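Local structure of acetyl-CoA hydrolase/transferase family protein (Porphyromonas gingivalis, 2NVV) at residues D161-E166 against E214-S219; S191-K196 against K327-P332; I276-M281 against R298-S303; T283-D288 against S306-R311; A292-G297 against L321-D326. The protein probably hydrolyses acetyl-CoA or transfers coenzyme A between acetate and another acid, as its family does, and binds zinc. One frame throughout, in Å; residues are numbered along the deposited sequence.

Contact 1. Residues D161-E166 against E214-S219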
# COMPACT_ATOMS: atom_id res chain seq x y z
N ASP A 161 27.37 15.08 24.63
CA ASP A 161 28.22 16.27 24.56
C ASP A 161 28.29 16.89 23.17
O ASP A 161 28.24 18.10 23.00
CB ASP A 161 29.65 15.89 24.96
CG ASP A 161 30.02 16.40 26.32
OD1 ASP A 161 29.98 17.63 26.50
OD2 ASP A 161 30.35 15.58 27.20
N LYS A 162 28.44 16.02 22.17
CA LYS A 162 28.59 16.42 20.78
C LYS A 162 27.44 17.11 20.06
O LYS A 162 27.63 17.66 18.97
CB LYS A 162 29.03 15.19 19.98
CG LYS A 162 30.35 14.60 20.46
CD LYS A 162 31.40 15.69 20.69
CE LYS A 162 32.81 15.16 20.56
NZ LYS A 162 33.06 14.01 21.46
N HIS A 163 26.25 17.09 20.65
CA HIS A 163 25.12 17.74 20.00
C HIS A 163 24.65 18.93 20.82
O HIS A 163 24.12 18.77 21.92
CB HIS A 163 23.99 16.74 19.78
CG HIS A 163 24.37 15.60 18.89
ND1 HIS A 163 24.93 14.43 19.37
CD2 HIS A 163 24.30 15.45 17.55
CE1 HIS A 163 25.19 13.61 18.36
NE2 HIS A 163 24.82 14.21 17.24
N PRO A 164 24.85 20.15 20.28
CA PRO A 164 24.48 21.43 20.90
C PRO A 164 22.99 21.72 20.99
O PRO A 164 22.23 21.37 20.10
CB PRO A 164 25.23 22.44 20.04
CG PRO A 164 25.17 21.82 18.69
CD PRO A 164 25.51 20.38 18.98
N LYS A 165 22.59 22.39 22.06
CA LYS A 165 21.18 22.73 22.25
C LYS A 165 20.74 23.83 21.29
O LYS A 165 19.56 24.19 21.25
CB LYS A 165 20.95 23.19 23.70
CG LYS A 165 22.00 24.17 24.18
CD LYS A 165 21.81 24.51 25.65
CE LYS A 165 23.07 25.14 26.23
NZ LYS A 165 23.58 26.29 25.42
N GLU A 166 21.69 24.36 20.52
CA GLU A 166 21.39 25.39 19.53
C GLU A 166 20.60 24.78 18.37
O GLU A 166 20.06 25.49 17.52
CB GLU A 166 22.67 26.03 19.01
CG GLU A 166 23.27 27.06 19.95
CD GLU A 166 23.92 26.45 21.17
OE1 GLU A 166 24.10 27.19 22.17
OE2 GLU A 166 24.26 25.25 21.14
N GLU A 214 29.57 11.32 22.44
CA GLU A 214 29.75 10.41 21.32
C GLU A 214 29.67 11.15 19.98
O GLU A 214 28.63 11.70 19.61
CB GLU A 214 28.68 9.31 21.37
CG GLU A 214 28.65 8.54 22.69
CD GLU A 214 29.89 7.70 22.89
OE1 GLU A 214 30.20 7.35 24.06
OE2 GLU A 214 30.56 7.36 21.89
N PRO A 215 30.79 11.17 19.25
CA PRO A 215 30.85 11.84 17.95
C PRO A 215 30.29 10.97 16.84
O PRO A 215 30.14 9.78 17.02
CB PRO A 215 32.34 12.10 17.78
CG PRO A 215 32.93 10.85 18.38
CD PRO A 215 32.13 10.69 19.65
N ASN A 216 29.97 11.59 15.70
CA ASN A 216 29.45 10.88 14.54
C ASN A 216 30.60 10.10 13.93
O ASN A 216 31.76 10.51 14.06
CB ASN A 216 28.93 11.88 13.49
CG ASN A 216 27.48 12.28 13.71
OD1 ASN A 216 27.07 12.63 14.82
ND2 ASN A 216 26.69 12.23 12.64
N ASP A 217 30.30 8.99 13.26
CA ASP A 217 31.37 8.23 12.62
C ASP A 217 31.75 9.05 11.40
O ASP A 217 31.00 9.96 11.02
CB ASP A 217 30.89 6.85 12.15
CG ASP A 217 30.59 5.92 13.30
OD1 ASP A 217 29.55 6.12 13.98
OD2 ASP A 217 31.40 4.98 13.51
N GLU A 218 32.89 8.77 10.79
CA GLU A 218 33.24 9.53 9.60
C GLU A 218 32.88 8.71 8.38
O GLU A 218 32.60 7.51 8.48
CB GLU A 218 34.72 9.89 9.57
CG GLU A 218 35.07 10.77 8.37
CD GLU A 218 34.33 12.13 8.37
OE1 GLU A 218 34.66 12.98 9.23
OE2 GLU A 218 33.44 12.34 7.51
N SER A 219 32.85 9.38 7.23
CA SER A 219 32.52 8.76 5.96
C SER A 219 33.55 7.70 5.62
O SER A 219 34.75 7.99 5.59
CB SER A 219 32.46 9.82 4.86
OG SER A 219 33.65 10.59 4.83

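Contact 2. Residues S191-K196 against K327-P332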
# COMPACT_ATOMS: atom_id res chain seq x y z
N SER A 191 8.21 22.05 4.17
CA SER A 191 8.83 22.78 5.27
C SER A 191 7.84 23.30 6.32
O SER A 191 8.20 24.12 7.16
CB SER A 191 9.63 23.96 4.73
OG SER A 191 8.78 24.90 4.10
N ASP A 192 6.61 22.81 6.28
CA ASP A 192 5.60 23.25 7.23
C ASP A 192 5.78 22.64 8.62
O ASP A 192 5.99 21.43 8.75
CB ASP A 192 4.19 22.94 6.73
CG ASP A 192 3.77 23.82 5.57
OD1 ASP A 192 4.50 24.79 5.25
OD2 ASP A 192 2.70 23.55 4.99
N ARG A 193 5.69 23.49 9.64
CA ARG A 193 5.80 23.06 11.02
C ARG A 193 4.40 22.87 11.60
O ARG A 193 3.52 23.73 11.46
CB ARG A 193 6.55 24.10 11.86
CG ARG A 193 8.03 24.20 11.56
CD ARG A 193 8.75 24.82 12.75
NE ARG A 193 10.20 24.63 12.68
CZ ARG A 193 10.98 25.23 11.78
NH1 ARG A 193 10.44 26.06 10.89
NH2 ARG A 193 12.29 25.02 11.78
N ILE A 194 4.17 21.74 12.26
CA ILE A 194 2.87 21.49 12.85
C ILE A 194 2.97 21.07 14.32
O ILE A 194 1.95 20.91 14.98
CB ILE A 194 2.10 20.41 12.04
CG1 ILE A 194 2.84 19.06 12.10
CG2 ILE A 194 1.96 20.87 10.59
CD1 ILE A 194 2.16 17.98 11.29
N GLY A 195 4.19 20.91 14.82
CA GLY A 195 4.36 20.52 16.21
C GLY A 195 5.27 21.44 17.03
O GLY A 195 5.27 22.65 16.83
N LYS A 196 6.03 20.85 17.95
CA LYS A 196 6.95 21.61 18.79
C LYS A 196 8.40 21.17 18.57
O LYS A 196 8.66 20.08 18.07
CB LYS A 196 6.57 21.46 20.27
CG LYS A 196 5.24 22.11 20.62
CD LYS A 196 4.91 21.98 22.09
CE LYS A 196 3.53 22.58 22.37
NZ LYS A 196 3.21 22.63 23.82
N LYS A 327 16.78 25.16 6.95
CA LYS A 327 16.70 24.37 5.72
C LYS A 327 16.52 22.89 5.98
O LYS A 327 16.26 22.13 5.05
CB LYS A 327 17.94 24.59 4.86
CG LYS A 327 18.10 26.00 4.35
CD LYS A 327 19.42 26.18 3.61
CE LYS A 327 19.57 27.62 3.15
NZ LYS A 327 19.34 28.58 4.27
N ILE A 328 16.68 22.49 7.24
CA ILE A 328 16.53 21.09 7.61
C ILE A 328 15.47 20.98 8.67
O ILE A 328 15.43 21.78 9.58
CB ILE A 328 17.84 20.52 8.18
CG1 ILE A 328 18.97 20.63 7.15
CG2 ILE A 328 17.63 19.06 8.60
CD1 ILE A 328 20.33 20.36 7.73
N LEU A 329 14.59 19.99 8.53
CA LEU A 329 13.54 19.78 9.52
C LEU A 329 13.38 18.28 9.73
O LEU A 329 13.18 17.55 8.76
CB LEU A 329 12.22 20.37 9.03
CG LEU A 329 11.09 20.47 10.06
CD1 LEU A 329 11.49 21.38 11.21
CD2 LEU A 329 9.85 21.00 9.37
N LEU A 330 13.51 17.84 10.98
CA LEU A 330 13.39 16.42 11.29
C LEU A 330 12.04 16.13 11.96
O LEU A 330 11.65 16.82 12.91
CB LEU A 330 14.54 15.97 12.19
CG LEU A 330 15.95 16.22 11.64
CD1 LEU A 330 16.96 15.61 12.58
CD2 LEU A 330 16.09 15.60 10.28
N ARG A 331 11.35 15.11 11.46
CA ARG A 331 10.04 14.72 11.97
C ARG A 331 9.99 13.26 12.40
O ARG A 331 10.88 12.46 12.06
CB ARG A 331 8.98 14.93 10.88
CG ARG A 331 9.03 16.25 10.12
CD ARG A 331 8.17 16.15 8.88
NE ARG A 331 8.20 17.34 8.03
CZ ARG A 331 7.49 18.44 8.26
NH1 ARG A 331 7.58 19.48 7.44
NH2 ARG A 331 6.68 18.50 9.31
N PRO A 332 8.96 12.88 13.17
CA PRO A 332 8.84 11.49 13.60
C PRO A 332 8.47 10.75 12.33
O PRO A 332 7.87 11.35 11.45
CB PRO A 332 7.68 11.53 14.60
CG PRO A 332 7.70 12.95 15.10
CD PRO A 332 7.94 13.72 13.84

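Contact 3. Residues I276-M281 against R298-S303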
# COMPACT_ATOMS: atom_id res chain seq x y z
N ILE A 276 16.67 20.31 -14.07
CA ILE A 276 16.03 19.91 -12.82
C ILE A 276 16.08 21.16 -11.95
O ILE A 276 17.15 21.60 -11.55
CB ILE A 276 16.81 18.77 -12.10
CG1 ILE A 276 16.66 17.46 -12.86
CG2 ILE A 276 16.29 18.60 -10.68
CD1 ILE A 276 15.28 16.85 -12.78
N PRO A 277 14.91 21.77 -11.67
CA PRO A 277 14.87 22.98 -10.85
C PRO A 277 15.24 22.73 -9.38
O PRO A 277 15.10 21.62 -8.88
CB PRO A 277 13.42 23.47 -11.02
CG PRO A 277 12.67 22.19 -11.20
CD PRO A 277 13.56 21.41 -12.15
N ALA A 278 15.72 23.77 -8.70
CA ALA A 278 16.09 23.66 -7.29
C ALA A 278 14.92 22.94 -6.64
O ALA A 278 13.77 23.32 -6.83
CB ALA A 278 16.29 25.05 -6.68
N PHE A 279 15.22 21.91 -5.86
CA PHE A 279 14.16 21.13 -5.27
C PHE A 279 14.26 20.90 -3.76
O PHE A 279 15.28 21.18 -3.13
CB PHE A 279 14.08 19.79 -6.00
CG PHE A 279 15.36 18.96 -5.92
CD1 PHE A 279 15.51 17.98 -4.93
CD2 PHE A 279 16.40 19.16 -6.83
CE1 PHE A 279 16.68 17.22 -4.86
CE2 PHE A 279 17.56 18.40 -6.76
CZ PHE A 279 17.71 17.43 -5.78
N ASN A 280 13.17 20.39 -3.20
CA ASN A 280 13.11 20.11 -1.78
C ASN A 280 13.01 18.60 -1.59
O ASN A 280 12.59 17.89 -2.49
CB ASN A 280 11.87 20.77 -1.15
CG ASN A 280 11.87 22.28 -1.31
OD1 ASN A 280 11.00 22.84 -1.98
ND2 ASN A 280 12.83 22.95 -0.68
N MSE A 281 13.41 18.14 -0.42
CA MSE A 281 13.36 16.72 -0.09
C MSE A 281 12.28 16.51 0.96
O MSE A 281 12.07 17.36 1.84
CB MSE A 281 14.67 16.24 0.54
CG MSE A 281 15.92 16.41 -0.31
SE MSE A 281 15.89 15.28 -1.85
CE MSE A 281 16.14 13.54 -0.98
N ARG A 298 21.35 23.86 -4.62
CA ARG A 298 20.70 22.88 -5.47
C ARG A 298 19.45 22.31 -4.79
O ARG A 298 18.44 22.06 -5.44
CB ARG A 298 21.71 21.77 -5.78
CG ARG A 298 21.14 20.60 -6.54
CD ARG A 298 20.28 21.03 -7.72
NE ARG A 298 20.96 21.88 -8.70
CZ ARG A 298 20.41 22.22 -9.86
NH1 ARG A 298 19.21 21.76 -10.17
NH2 ARG A 298 21.07 23.00 -10.71
N ILE A 299 19.54 22.08 -3.49
CA ILE A 299 18.42 21.60 -2.71
C ILE A 299 18.06 22.78 -1.78
O ILE A 299 18.91 23.30 -1.05
CB ILE A 299 18.77 20.35 -1.86
CG1 ILE A 299 18.81 19.11 -2.76
CG2 ILE A 299 17.74 20.14 -0.75
CD1 ILE A 299 19.08 17.82 -2.03
N LYS A 300 16.80 23.21 -1.85
CA LYS A 300 16.33 24.34 -1.07
C LYS A 300 15.98 24.04 0.39
O LYS A 300 16.14 24.89 1.25
CB LYS A 300 15.11 24.93 -1.76
CG LYS A 300 15.43 25.59 -3.06
CD LYS A 300 14.30 25.48 -4.04
CE LYS A 300 13.03 26.13 -3.54
NZ LYS A 300 11.96 26.00 -4.57
N PHE A 301 15.53 22.82 0.65
CA PHE A 301 15.10 22.43 1.98
C PHE A 301 15.06 20.91 2.08
O PHE A 301 14.96 20.21 1.06
CB PHE A 301 13.70 23.00 2.23
CG PHE A 301 13.12 22.64 3.55
CD1 PHE A 301 13.44 23.37 4.69
CD2 PHE A 301 12.26 21.55 3.67
CE1 PHE A 301 12.92 23.00 5.94
CE2 PHE A 301 11.75 21.18 4.91
CZ PHE A 301 12.08 21.90 6.04
N ALA A 302 15.16 20.39 3.29
CA ALA A 302 15.11 18.96 3.47
C ALA A 302 14.28 18.54 4.67
O ALA A 302 14.56 18.92 5.80
CB ALA A 302 16.50 18.39 3.59
N SER A 303 13.23 17.76 4.41
CA SER A 303 12.40 17.23 5.47
C SER A 303 12.78 15.76 5.58
O SER A 303 12.98 15.11 4.56
CB SER A 303 10.93 17.36 5.12
OG SER A 303 10.11 16.86 6.17

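Contact 4. Residues T283-D288 against S306-R311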
# COMPACT_ATOMS: atom_id res chain seq x y z
N THR A 283 12.11 13.22 2.46
CA THR A 283 12.61 11.84 2.61
C THR A 283 12.51 11.27 4.02
O THR A 283 11.83 11.80 4.90
CB THR A 283 14.10 11.72 2.21
OG1 THR A 283 14.81 12.88 2.67
CG2 THR A 283 14.27 11.56 0.74
N GLU A 284 13.20 10.15 4.19
CA GLU A 284 13.29 9.47 5.46
C GLU A 284 14.57 9.94 6.10
O GLU A 284 14.54 10.53 7.18
CB GLU A 284 13.37 7.96 5.27
CG GLU A 284 12.03 7.28 5.12
CD GLU A 284 12.19 5.82 4.75
OE1 GLU A 284 12.56 5.53 3.60
OE2 GLU A 284 11.96 4.97 5.62
N VAL A 285 15.69 9.66 5.45
CA VAL A 285 16.99 10.06 5.99
C VAL A 285 17.78 11.00 5.07
O VAL A 285 17.94 10.77 3.87
CB VAL A 285 17.87 8.80 6.38
CG1 VAL A 285 17.09 7.52 6.15
CG2 VAL A 285 19.17 8.78 5.61
N ILE A 286 18.25 12.10 5.66
CA ILE A 286 19.01 13.10 4.94
C ILE A 286 20.48 12.69 5.04
O ILE A 286 21.02 12.58 6.14
CB ILE A 286 18.78 14.48 5.58
CG1 ILE A 286 17.27 14.77 5.60
CG2 ILE A 286 19.51 15.55 4.82
CD1 ILE A 286 16.87 15.93 6.48
N GLN A 287 21.10 12.45 3.89
CA GLN A 287 22.50 12.04 3.86
C GLN A 287 23.44 13.15 3.40
O GLN A 287 23.01 14.26 3.08
CB GLN A 287 22.67 10.82 2.94
CG GLN A 287 22.35 11.10 1.48
CD GLN A 287 20.92 10.78 1.11
OE1 GLN A 287 20.63 9.69 0.60
NE2 GLN A 287 20.01 11.71 1.36
N ASP A 288 24.74 12.84 3.38
CA ASP A 288 25.75 13.80 2.96
C ASP A 288 25.43 14.37 1.59
O ASP A 288 25.50 15.58 1.38
CB ASP A 288 27.13 13.14 2.91
CG ASP A 288 27.67 12.82 4.28
OD1 ASP A 288 28.77 12.24 4.36
OD2 ASP A 288 27.02 13.15 5.28
N SER A 306 15.67 11.73 10.00
CA SER A 306 17.00 11.73 10.59
C SER A 306 18.00 12.42 9.68
O SER A 306 17.83 12.48 8.46
CB SER A 306 17.49 10.31 10.84
OG SER A 306 17.87 9.70 9.61
N LEU A 307 19.05 12.95 10.29
CA LEU A 307 20.12 13.59 9.56
C LEU A 307 21.28 12.63 9.77
O LEU A 307 22.00 12.71 10.76
CB LEU A 307 20.45 14.96 10.17
CG LEU A 307 21.55 15.79 9.50
CD1 LEU A 307 21.15 16.16 8.10
CD2 LEU A 307 21.80 17.04 10.32
N SER A 308 21.41 11.68 8.84
CA SER A 308 22.46 10.68 8.92
C SER A 308 23.64 11.09 8.07
O SER A 308 23.80 10.62 6.95
CB SER A 308 21.92 9.34 8.46
OG SER A 308 20.85 8.92 9.30
N VAL A 309 24.49 11.96 8.62
CA VAL A 309 25.65 12.46 7.90
C VAL A 309 26.98 12.11 8.58
O VAL A 309 27.01 11.78 9.76
CB VAL A 309 25.57 13.98 7.72
CG1 VAL A 309 24.32 14.34 6.94
CG2 VAL A 309 25.58 14.66 9.09
N SER A 310 28.07 12.20 7.82
CA SER A 310 29.39 11.90 8.35
C SER A 310 29.81 12.95 9.37
O SER A 310 29.19 14.01 9.45
CB SER A 310 30.41 11.82 7.21
OG SER A 310 30.40 13.00 6.43
N ARG A 311 30.85 12.66 10.14
CA ARG A 311 31.33 13.59 11.16
C ARG A 311 31.75 14.93 10.57
O ARG A 311 31.51 15.98 11.16
CB ARG A 311 32.51 12.98 11.92
CG ARG A 311 33.12 13.91 12.98
CD ARG A 311 34.33 13.28 13.64
NE ARG A 311 34.04 11.95 14.16
CZ ARG A 311 34.95 11.14 14.70
NH1 ARG A 311 34.60 9.94 15.14
NH2 ARG A 311 36.20 11.54 14.78

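Contact 5. Residues A292-G297 against L321-D326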
# COMPACT_ATOMS: atom_id res chain seq x y z
N ALA A 292 25.40 18.34 0.51
CA ALA A 292 26.28 18.87 -0.52
C ALA A 292 25.52 19.72 -1.53
O ALA A 292 25.96 20.82 -1.88
CB ALA A 292 27.00 17.72 -1.23
N LEU A 293 24.38 19.22 -2.00
CA LEU A 293 23.54 19.92 -2.95
C LEU A 293 22.90 21.15 -2.32
O LEU A 293 22.60 22.14 -2.99
CB LEU A 293 22.44 19.00 -3.48
CG LEU A 293 22.97 17.89 -4.39
CD1 LEU A 293 21.84 16.97 -4.81
CD2 LEU A 293 23.65 18.53 -5.61
N MSE A 294 22.69 21.06 -1.01
CA MSE A 294 22.10 22.15 -0.24
C MSE A 294 23.05 23.35 -0.20
O MSE A 294 22.63 24.49 -0.37
CB MSE A 294 21.80 21.65 1.18
CG MSE A 294 20.78 22.45 1.91
SE MSE A 294 20.24 21.54 3.52
CE MSE A 294 20.59 22.98 4.77
N LYS A 295 24.34 23.07 0.03
CA LYS A 295 25.35 24.13 0.09
C LYS A 295 25.52 24.82 -1.27
O LYS A 295 26.00 25.94 -1.35
CB LYS A 295 26.68 23.55 0.55
CG LYS A 295 26.59 22.70 1.79
CD LYS A 295 27.65 23.08 2.80
CE LYS A 295 29.04 22.91 2.25
NZ LYS A 295 30.02 23.56 3.16
N LYS A 296 25.11 24.14 -2.34
CA LYS A 296 25.21 24.72 -3.67
C LYS A 296 23.86 25.31 -4.11
O LYS A 296 23.67 25.65 -5.29
CB LYS A 296 25.65 23.65 -4.68
CG LYS A 296 26.97 22.97 -4.31
CD LYS A 296 27.52 22.17 -5.47
CE LYS A 296 26.55 21.07 -5.91
NZ LYS A 296 27.02 20.38 -7.17
N GLY A 297 22.93 25.41 -3.16
CA GLY A 297 21.62 25.96 -3.47
C GLY A 297 20.81 25.05 -4.37
O GLY A 297 19.72 25.40 -4.83
N LEU A 321 24.83 26.86 11.76
CA LEU A 321 23.40 26.76 12.00
C LEU A 321 22.75 27.97 11.31
O LEU A 321 21.56 27.98 11.02
CB LEU A 321 23.12 26.76 13.50
CG LEU A 321 22.89 25.39 14.13
CD1 LEU A 321 23.84 24.38 13.57
CD2 LEU A 321 23.05 25.49 15.65
N ASP A 322 23.58 28.97 11.03
CA ASP A 322 23.15 30.19 10.34
C ASP A 322 22.57 29.90 8.96
O ASP A 322 21.67 30.60 8.47
CB ASP A 322 24.33 31.15 10.17
CG ASP A 322 25.66 30.43 9.99
OD1 ASP A 322 26.08 29.74 10.96
OD2 ASP A 322 26.29 30.54 8.91
N PHE A 323 23.09 28.85 8.34
CA PHE A 323 22.68 28.44 7.02
C PHE A 323 21.74 27.23 7.01
O PHE A 323 20.74 27.24 6.30
CB PHE A 323 23.94 28.13 6.20
CG PHE A 323 23.66 27.63 4.81
CD1 PHE A 323 23.31 28.52 3.80
CD2 PHE A 323 23.74 26.28 4.52
CE1 PHE A 323 23.05 28.05 2.51
CE2 PHE A 323 23.48 25.80 3.24
CZ PHE A 323 23.13 26.68 2.23
N PHE A 324 22.06 26.21 7.81
CA PHE A 324 21.27 24.98 7.83
C PHE A 324 20.00 24.93 8.67
O PHE A 324 19.05 24.27 8.29
CB PHE A 324 22.17 23.81 8.23
CG PHE A 324 23.34 23.61 7.32
CD1 PHE A 324 24.53 24.29 7.54
CD2 PHE A 324 23.25 22.76 6.23
CE1 PHE A 324 25.62 24.13 6.69
CE2 PHE A 324 24.32 22.58 5.37
CZ PHE A 324 25.51 23.27 5.60
N LYS A 325 20.00 25.63 9.80
CA LYS A 325 18.87 25.62 10.72
C LYS A 325 17.47 25.73 10.09
O LYS A 325 16.57 24.97 10.43
CB LYS A 325 19.04 26.72 11.76
CG LYS A 325 18.27 26.48 13.04
CD LYS A 325 18.97 27.14 14.23
CE LYS A 325 18.29 26.76 15.52
NZ LYS A 325 18.07 25.29 15.55
N ASP A 326 17.32 26.68 9.17
CA ASP A 326 16.05 26.91 8.50
C ASP A 326 15.88 26.10 7.20
O ASP A 326 14.94 26.34 6.44
CB ASP A 326 15.91 28.39 8.19
CG ASP A 326 17.16 28.96 7.54
OD1 ASP A 326 18.21 29.02 8.23
OD2 ASP A 326 17.11 29.35 6.35

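Contact 1. Residues D161-E166 against E214-S219
Lys162 makes the closest side-chain approach in this meeting of two surface loops, and its chain runs alongside the backbone of Glu214 and the ring of Pro215. CB starts 3.5 Å from Glu214 O. With CG anti to the carbonyl carbon (chi1 -60°), CG then lies against the Glu214-Pro215 peptide, 3.7 Å from Pro215 N. Bends at chi2 and chi4 keep the chain beside the proline: CE comes to 4.2 Å from Pro215 CB, and NZ to 3.9 Å from Pro215 CD. The ammonium is anchored to the hydroxyl of Ser213, the residue before Glu214. On the buried flank the His163 side chain crosses that of Asn216 at about a right angle, ring and amide planes 52° apart. Glu214 turns its carboxylate elsewhere, to a salt bridge with Arg66, and the Asn216 amide donates to Val309 O. The Asn160 side-chain oxygen accepts from the backbone N of both Lys162 and Glu214, which ties the loops together at their roots. The two loops leave the C-terminal ends of the adjacent parallel strands 154-160 and 206-212, an arrangement characteristic of the edge of a Rossmann-like alpha/beta sheet.

Contact 2. Residues S191-K196 against K327-P332
The guanidinium of Arg331 grips a single backbone oxygen, Asp192 O, end-on with two nitrogens. Its NH1 stands 2.8 Å from Asp192 O and meets it from above the carbonyl plane, whereas NH2, at 3.1 Å from the same oxygen, lies nearly along the C=O axis. The oxygen sits in the guanidinium plane, and the straighter of the two bonds, from NH1, has an N-H...O angle of 152°. The Arg331 chain, extended from CG to NE, carries the group there from the end of strand 328-330. NE donates to Ser303 OG and NH1 also to Pro190 O, while Asp172 gives NH2 only a long, weak ion pair. The carboxylate of Asp192 takes no part in the grip and instead accepts from Tyr188 N. Farther out, Leu329 spreads its two methyls, CG anti to the backbone N (chi1 -169°). CD2 rests 3.9 Å from Asp192 O and also overlies the rim of one face of the Arg331 guanidinium, 3.3 Å above its plane. CD1 lies over a face of the Arg193 guanidinium, 3.8 Å from Arg193 NH2, a nitrogen that itself donates to Gly169 O. A buried arginine is thus satisfied largely by neutral oxygens, its flat group fixed in rotation by bonds at the edge, and the 191-196 part of the long loop after strand 154-160 is held through its backbone.

Contact 3. Residues I276-M281 against R298-S303
Two parallel strands, 279-281 and 299-303, run 13° apart and pack closely on the face bearing Phe279, Ile299, Met281 and Ala302. The Phe279 ring, raised by a crowded chi1 of 61°, takes Ile299 CG1 over one face, 4.0 Å from the ring centroid, in a CH-pi contact. Ile299 CD1 continues to the selenomethionine Met281, 3.9 Å from its CG. Backbone bonds sew the strands together, among them Lys300 N to Phe279 O (2.8 Å), Met281 N to Phe301 O (3.0 Å) and Ser303 N to Met281 O (2.8 Å). The Ala278, Asn280 and Lys300 end is looser and more open to solvent: Lys300 runs its exposed chain past Ala278 CB, and the Asn280 amide crosses it obliquely. Phe301, on the same face as Asn280, is by contrast buried against Ser191. Lys300 is an extra residue between the Phe279-Ile299 and Met281-Ala302 pairs, with a near-helical psi of -31°, as in a beta bulge. Arg298, bent at chi2 and chi3, curls back to donate NH1 in the guanidinium plane to Ile276 O, 2.5 Å away. Helix 288-295 covers Met281 and Ile299 as it leads from one strand toward the next, a beta-alpha-beta crossover in a parallel three-stranded sheet.

Contact 4. Residues T283-D288 against S306-R311
Asp288 lays its carboxylate against Val309 and Ser310, CG anti to the carbonyl carbon (chi1 -71°). OD2 takes the N-H of Ser310 on its syn lone pair, 2.9 Å from Ser310 N, and lies beside Val309 CB. OD1 is met from above the carboxylate plane by Ser310 OG, 2.7 Å away, so one serine engages both oxygens. Two short parallel strands lead into this polar pair. Ile286 N donates almost straight (177°) to Ser306 O at 2.9 Å, and Ser306 N donates to Glu284 O at 3.3 Å. On one face Ile286 and Leu307 cross obliquely, CG2 of the former 3.7 Å from CD1 of the latter, with Ile291 of the following helix packed on both. On the other face Val285 CB packs 3.4 Å from Ser306 OG; that hydroxyl is hydrogen-bonded to Ser308 OG, which is bonded in turn to Thr27 OG1. Glu284, the predicted residue of the glutamyl-CoA thioester intermediate, directs its tip away from the contact, where OE2 accepts from Asn337. Since Ser310 is the N-cap of helix 311-318, the Asp288 charge lies near that helix start, which would favour its ionised form, while the strand bonds fix the backbone of Glu284.

Contact 5. Residues A292-G297 against L321-D326
The final turn of helix 288-295 faces the short helix 321-324, with the Met294 and Phe324 CA atoms 8.6 Å apart. The gap is bridged by side chains: the selenomethionine Met294 and Lys295 on one helix, two consecutive phenylalanines on the other segment. Met294 extends through chi1 and chi2 (chi1 -159°), so that its selenium lies 5.5 Å from the centroid of the Phe324 ring, obliquely, and its CE comes to 4.3 Å from Phe323 CE2. Phe323 points its edge at the helix end, CZ standing 3.4 Å from Met294 O near the ring plane. That same oxygen already accepts Gly297 N at 3.0 Å, in the turn that closes the helix. Phe324 takes Lys295 at its edge, the lysine CD 3.5 Å from the ring's CZ, while Phe323 CD2 sits 3.5 Å above the centre of one Phe324 face. The lysine chain goes on past the ring to a salt bridge between NZ and Asp316. Lys327 makes a cation-pi contact with Phe323, and Phe324 also packs on Ile317 of helix 311-318. The arrangement is a Met-aromatic contact where the crossover helix 288-295 meets the turn leading into strand 328-330, Met294 also packing on Lys327 and Ile328.

In the fold
Contact 4 is the most buried and lies nearest the centre of the chain; contact 1 is a surface meeting of loops, and contacts 2, 3 and 5 are partly buried. Contacts 3 and 4 follow the same two chain paths, strand 279-282 running on to 285-286 and 299-304 to 306-307. Contact 2 adds neighbouring strand 328-330, with Arg331 and Ser303 bonded to each other. Contact 5 lies on the helices that precede strands of this sheet. Backbone bonding dominates contacts 3 and 4, an arginine gripping a carbonyl marks contact 2, and between their own segments contacts 1 and 5 have packing and no hydrogen bonds, with polar partners outside. Contact 1 reaches contact 4 through Asn216, bonded to Val309 and Arg311.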